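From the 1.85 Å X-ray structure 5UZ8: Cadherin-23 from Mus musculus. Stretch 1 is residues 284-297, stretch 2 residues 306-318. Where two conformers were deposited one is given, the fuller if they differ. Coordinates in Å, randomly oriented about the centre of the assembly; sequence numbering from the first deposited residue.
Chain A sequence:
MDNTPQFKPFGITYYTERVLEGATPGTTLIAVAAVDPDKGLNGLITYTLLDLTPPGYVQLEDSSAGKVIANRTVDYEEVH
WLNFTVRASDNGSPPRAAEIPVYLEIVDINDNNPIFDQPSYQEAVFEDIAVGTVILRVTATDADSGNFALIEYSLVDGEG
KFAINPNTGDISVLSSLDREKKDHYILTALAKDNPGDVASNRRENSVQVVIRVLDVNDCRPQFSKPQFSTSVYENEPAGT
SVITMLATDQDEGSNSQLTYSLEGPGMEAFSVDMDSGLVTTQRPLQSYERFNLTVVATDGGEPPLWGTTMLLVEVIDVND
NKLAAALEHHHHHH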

# COMPACT_ATOMS: atom_id res chain seq x y z
N PRO A 284 -39.28 -42.82 -33.52
CA PRO A 284 -40.58 -42.20 -33.78
C PRO A 284 -41.50 -42.24 -32.57
O PRO A 284 -41.43 -43.18 -31.76
CB PRO A 284 -41.18 -43.06 -34.91
CG PRO A 284 -40.26 -44.24 -35.07
CD PRO A 284 -38.95 -43.89 -34.47
N LEU A 285 -42.33 -41.20 -32.43
CA LEU A 285 -43.30 -41.14 -31.37
C LEU A 285 -44.68 -41.27 -31.98
O LEU A 285 -44.90 -40.82 -33.12
CB LEU A 285 -43.20 -39.79 -30.65
CG LEU A 285 -41.77 -39.36 -30.24
CD1 LEU A 285 -41.80 -37.98 -29.59
CD2 LEU A 285 -41.18 -40.37 -29.30
N GLN A 286 -45.59 -41.89 -31.22
CA GLN A 286 -46.98 -41.98 -31.60
C GLN A 286 -47.80 -40.92 -30.86
O GLN A 286 -47.41 -40.41 -29.80
CB GLN A 286 -47.52 -43.39 -31.37
CG GLN A 286 -46.93 -44.41 -32.36
CD GLN A 286 -47.57 -45.79 -32.28
OE1 GLN A 286 -48.58 -45.99 -31.62
NE2 GLN A 286 -46.99 -46.74 -33.03
N SER A 287 -48.95 -40.58 -31.44
CA SER A 287 -49.66 -39.36 -31.06
C SER A 287 -50.17 -39.35 -29.63
O SER A 287 -50.43 -38.30 -29.12
CB SER A 287 -50.87 -39.10 -31.99
OG SER A 287 -51.80 -40.18 -31.96
N TYR A 288 -50.40 -40.53 -29.04
CA TYR A 288 -50.84 -40.62 -27.65
C TYR A 288 -49.73 -40.26 -26.64
O TYR A 288 -50.03 -40.03 -25.46
CB TYR A 288 -51.39 -42.03 -27.35
CG TYR A 288 -50.30 -43.07 -27.20
CD1 TYR A 288 -49.77 -43.70 -28.31
CD2 TYR A 288 -49.78 -43.40 -25.93
CE1 TYR A 288 -48.76 -44.66 -28.20
CE2 TYR A 288 -48.75 -44.33 -25.81
CZ TYR A 288 -48.24 -44.95 -26.96
OH TYR A 288 -47.20 -45.85 -26.89
N GLU A 289 -48.47 -40.26 -27.06
CA GLU A 289 -47.33 -40.17 -26.12
C GLU A 289 -47.15 -38.76 -25.55
O GLU A 289 -47.31 -37.77 -26.27
CB GLU A 289 -46.04 -40.67 -26.77
CG GLU A 289 -46.20 -42.11 -27.29
CD GLU A 289 -44.87 -42.81 -27.53
OE1 GLU A 289 -44.52 -43.06 -28.70
OE2 GLU A 289 -44.15 -43.02 -26.52
N ARG A 290 -46.83 -38.69 -24.26
CA ARG A 290 -46.56 -37.42 -23.56
C ARG A 290 -45.45 -37.67 -22.55
O ARG A 290 -45.46 -38.66 -21.84
CB ARG A 290 -47.76 -36.92 -22.79
CG ARG A 290 -49.02 -36.70 -23.63
CD ARG A 290 -49.95 -35.63 -23.01
NE ARG A 290 -49.55 -35.22 -21.65
CZ ARG A 290 -49.37 -33.97 -21.22
NH1 ARG A 290 -49.61 -32.89 -21.99
NH2 ARG A 290 -48.98 -33.77 -19.95
N PHE A 291 -44.50 -36.76 -22.50
CA PHE A 291 -43.32 -36.94 -21.68
C PHE A 291 -43.15 -35.68 -20.83
O PHE A 291 -43.38 -34.57 -21.34
CB PHE A 291 -42.10 -37.10 -22.55
CG PHE A 291 -42.20 -38.24 -23.52
CD1 PHE A 291 -42.76 -38.05 -24.78
CD2 PHE A 291 -41.78 -39.51 -23.16
CE1 PHE A 291 -42.86 -39.10 -25.67
CE2 PHE A 291 -41.85 -40.55 -24.07
CZ PHE A 291 -42.42 -40.35 -25.31
N ASN A 292 -42.81 -35.86 -19.56
CA ASN A 292 -42.27 -34.74 -18.77
C ASN A 292 -40.87 -35.15 -18.33
O ASN A 292 -40.67 -35.91 -17.40
CB ASN A 292 -43.16 -34.27 -17.61
CG ASN A 292 -42.93 -32.79 -17.26
OD1 ASN A 292 -42.19 -32.08 -17.93
ND2 ASN A 292 -43.59 -32.33 -16.22
N LEU A 293 -39.91 -34.66 -19.09
CA LEU A 293 -38.50 -35.01 -18.94
C LEU A 293 -37.87 -34.08 -17.94
O LEU A 293 -38.35 -32.93 -17.73
CB LEU A 293 -37.76 -34.85 -20.26
CG LEU A 293 -38.35 -35.61 -21.45
CD1 LEU A 293 -37.62 -35.31 -22.76
CD2 LEU A 293 -38.33 -37.08 -21.14
N THR A 294 -36.83 -34.57 -17.28
CA THR A 294 -36.02 -33.73 -16.41
C THR A 294 -34.70 -33.49 -17.10
O THR A 294 -34.01 -34.46 -17.46
CB THR A 294 -35.78 -34.41 -15.06
OG1 THR A 294 -37.03 -34.54 -14.40
CG2 THR A 294 -34.90 -33.53 -14.21
N VAL A 295 -34.38 -32.22 -17.35
CA VAL A 295 -33.13 -31.84 -18.03
C VAL A 295 -32.20 -31.36 -16.94
O VAL A 295 -32.59 -30.54 -16.10
CB VAL A 295 -33.37 -30.73 -19.06
CG1 VAL A 295 -32.09 -30.38 -19.81
CG2 VAL A 295 -34.44 -31.14 -20.06
N VAL A 296 -30.98 -31.87 -16.93
CA VAL A 296 -30.00 -31.56 -15.89
C VAL A 296 -28.82 -30.88 -16.56
O VAL A 296 -28.36 -31.35 -17.59
CB VAL A 296 -29.50 -32.84 -15.23
CG1 VAL A 296 -28.56 -32.55 -14.06
CG2 VAL A 296 -30.65 -33.73 -14.80
N ALA A 297 -28.32 -29.79 -15.95
CA ALA A 297 -27.06 -29.16 -16.35
C ALA A 297 -26.12 -29.31 -15.17
O ALA A 297 -26.51 -29.00 -14.06
CB ALA A 297 -27.27 -27.68 -16.66
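Stretch 2 (306-318) WGTTMLLVEVIDV

Stretch 2 is an extended strand from W306 to I316, with D317 and V318 trailing off beyond it. It lies beside the strand of stretch 1 that reaches A297, and runs antiparallel to it. The N-to-C directions differ by 157°, and the axes approach to 4.5 Å. G307 faces A297, and V313 faces F291. Together the two stretches bury 1073 Å².

Backbone hydrogen bonds hold the pair in register. They come in four reciprocal couples. F291 N donates to V313 O at 3.0 Å, and V313 N returns to F291 O at 2.8 Å. L293 N to L311 O is 2.8 Å, and L311 N to L293 O is 2.9 Å. V295 N to T309 O is 2.8 Å, and T309 N to V295 O is 3.0 Å. A297 N to G307 O is 2.9 Å, and G307 N to A297 O is 3.0 Å. Between these couples lie the non-hydrogen-bonded pairs N292 with L312, T294 with M310, and V296 with T308. Here the CA atoms come closer, and CA-H...O contacts supplement the ladder. The shortest runs from T308 CA to V295 O at 3.1 Å.

Apolar side chains pack mainly on the face that carries F291, L293, V295, L311 and V313. L293 CD1 lies 4.2 Å from L311 CD2 and 4.1 Å from V313 CG2. V295 CG2 is 4.0 Å from L311 CB. G307 has no side chain to add beside A297. V315 has the largest covered area of any residue here. The CA-to-CB bond of V315 points toward stretch 1, and V315 CG2 reaches L285 CB at 3.6 Å.

The other face is more mixed. T294 OG1 approaches M310 SD to 3.0 Å. T294 CG2 and T308 CG2 are 3.9 Å apart. L312 CD1 covers one face of the R290 guanidinium, 3.8 Å from R290 NH2. N292 OD1 comes within 3.3 Å of L311 O, but both are acceptors, so no hydrogen bond forms; N292 OD1 is bonded elsewhere in the structure.

Water links the two stretches where the direct ladder gives way to the Q286-E289 type I turn. That turn is closed by E289 N to Q286 O at 2.9 Å. Water 3 accepts from V315 N at 2.9 Å and lies 2.6 Å from E289 O. Water 1 sits 2.5 Å from both S287 O and V315 O. Water 2 joins S287 O, at 3.0 Å, to D317 OD1, at 2.9 Å.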

# COMPACT_ATOMS: atom_id res chain seq x y z
N TRP A 306 -25.27 -29.16 -9.80
CA TRP A 306 -26.31 -29.32 -10.83
C TRP A 306 -27.50 -28.36 -10.65
O TRP A 306 -27.76 -27.83 -9.55
CB TRP A 306 -26.85 -30.77 -10.84
CG TRP A 306 -27.46 -31.18 -9.55
CD1 TRP A 306 -26.81 -31.75 -8.49
CD2 TRP A 306 -28.82 -31.02 -9.14
NE1 TRP A 306 -27.66 -31.93 -7.45
CE2 TRP A 306 -28.92 -31.52 -7.82
CE3 TRP A 306 -29.97 -30.48 -9.74
CZ2 TRP A 306 -30.10 -31.51 -7.09
CZ3 TRP A 306 -31.18 -30.50 -9.01
CH2 TRP A 306 -31.23 -31.00 -7.70
N GLY A 307 -28.23 -28.17 -11.76
CA GLY A 307 -29.50 -27.50 -11.78
C GLY A 307 -30.37 -28.25 -12.78
O GLY A 307 -29.86 -28.90 -13.69
N THR A 308 -31.68 -28.17 -12.60
CA THR A 308 -32.61 -28.85 -13.48
C THR A 308 -33.74 -27.94 -13.95
O THR A 308 -33.98 -26.85 -13.42
CB THR A 308 -33.28 -30.09 -12.84
OG1 THR A 308 -34.02 -29.71 -11.67
CG2 THR A 308 -32.27 -31.17 -12.48
N THR A 309 -34.41 -28.41 -14.98
CA THR A 309 -35.70 -27.89 -15.38
C THR A 309 -36.49 -29.04 -15.98
O THR A 309 -35.93 -30.12 -16.22
CB THR A 309 -35.55 -26.73 -16.37
OG1 THR A 309 -36.83 -26.16 -16.63
CG2 THR A 309 -34.92 -27.18 -17.66
N MET A 310 -37.79 -28.83 -16.14
CA MET A 310 -38.66 -29.84 -16.72
C MET A 310 -38.98 -29.47 -18.16
O MET A 310 -39.06 -28.28 -18.52
CB MET A 310 -39.94 -30.00 -15.88
CG MET A 310 -39.68 -30.51 -14.46
SD MET A 310 -38.62 -31.97 -14.39
CE MET A 310 -38.27 -32.16 -12.64
N LEU A 311 -39.15 -30.50 -19.00
CA LEU A 311 -39.42 -30.31 -20.42
C LEU A 311 -40.62 -31.19 -20.77
O LEU A 311 -40.52 -32.42 -20.71
CB LEU A 311 -38.21 -30.68 -21.28
CG LEU A 311 -38.41 -30.71 -22.80
CD1 LEU A 311 -38.84 -29.36 -23.34
CD2 LEU A 311 -37.18 -31.22 -23.54
N LEU A 312 -41.76 -30.56 -21.06
CA LEU A 312 -42.95 -31.29 -21.48
C LEU A 312 -42.85 -31.48 -22.98
O LEU A 312 -42.59 -30.53 -23.71
CB LEU A 312 -44.20 -30.50 -21.14
CG LEU A 312 -45.50 -30.96 -21.80
CD1 LEU A 312 -45.79 -32.46 -21.60
CD2 LEU A 312 -46.64 -30.08 -21.30
N VAL A 313 -43.01 -32.72 -23.45
CA VAL A 313 -43.05 -32.99 -24.89
C VAL A 313 -44.36 -33.66 -25.25
O VAL A 313 -44.67 -34.72 -24.72
CB VAL A 313 -41.92 -33.90 -25.32
CG1 VAL A 313 -41.94 -34.08 -26.84
CG2 VAL A 313 -40.58 -33.36 -24.86
N GLU A 314 -45.15 -33.01 -26.09
CA GLU A 314 -46.40 -33.59 -26.60
C GLU A 314 -46.19 -33.98 -28.06
O GLU A 314 -45.34 -33.42 -28.75
CB GLU A 314 -47.60 -32.65 -26.43
CG GLU A 314 -47.61 -31.41 -27.32
CD GLU A 314 -48.98 -30.75 -27.41
OE1 GLU A 314 -49.15 -29.83 -28.25
OE2 GLU A 314 -49.89 -31.16 -26.64
N VAL A 315 -46.96 -34.96 -28.52
CA VAL A 315 -46.79 -35.43 -29.88
C VAL A 315 -48.03 -34.99 -30.63
O VAL A 315 -49.15 -35.25 -30.18
CB VAL A 315 -46.62 -36.96 -29.95
CG1 VAL A 315 -46.42 -37.41 -31.39
CG2 VAL A 315 -45.45 -37.42 -29.08
N ILE A 316 -47.84 -34.33 -31.76
CA ILE A 316 -49.00 -33.79 -32.50
C ILE A 316 -49.22 -34.55 -33.81
O ILE A 316 -48.27 -35.04 -34.45
CB ILE A 316 -48.89 -32.27 -32.74
CG1 ILE A 316 -47.58 -31.91 -33.44
CG2 ILE A 316 -49.03 -31.52 -31.42
CD1 ILE A 316 -47.33 -30.42 -33.56
N ASP A 317 -50.50 -34.63 -34.18
CA ASP A 317 -50.93 -35.30 -35.39
C ASP A 317 -50.47 -34.41 -36.55
O ASP A 317 -50.42 -33.19 -36.42
CB ASP A 317 -52.48 -35.50 -35.39
CG ASP A 317 -53.00 -36.34 -34.16
OD1 ASP A 317 -53.04 -35.81 -33.03
OD2 ASP A 317 -53.43 -37.51 -34.33
N VAL A 318 -50.12 -35.02 -37.68
CA VAL A 318 -49.36 -34.29 -38.73
C VAL A 318 -49.98 -32.94 -39.19
O VAL A 318 -51.06 -32.88 -39.78
CB VAL A 318 -49.09 -35.22 -39.94
CG1 VAL A 318 -48.44 -34.45 -41.09
CG2 VAL A 318 -48.23 -36.40 -39.50
O HOH W 1 -50.94 -35.92 -28.62
O HOH W 2 -52.63 -36.50 -30.20
O HOH W 3 -49.14 -36.07 -26.98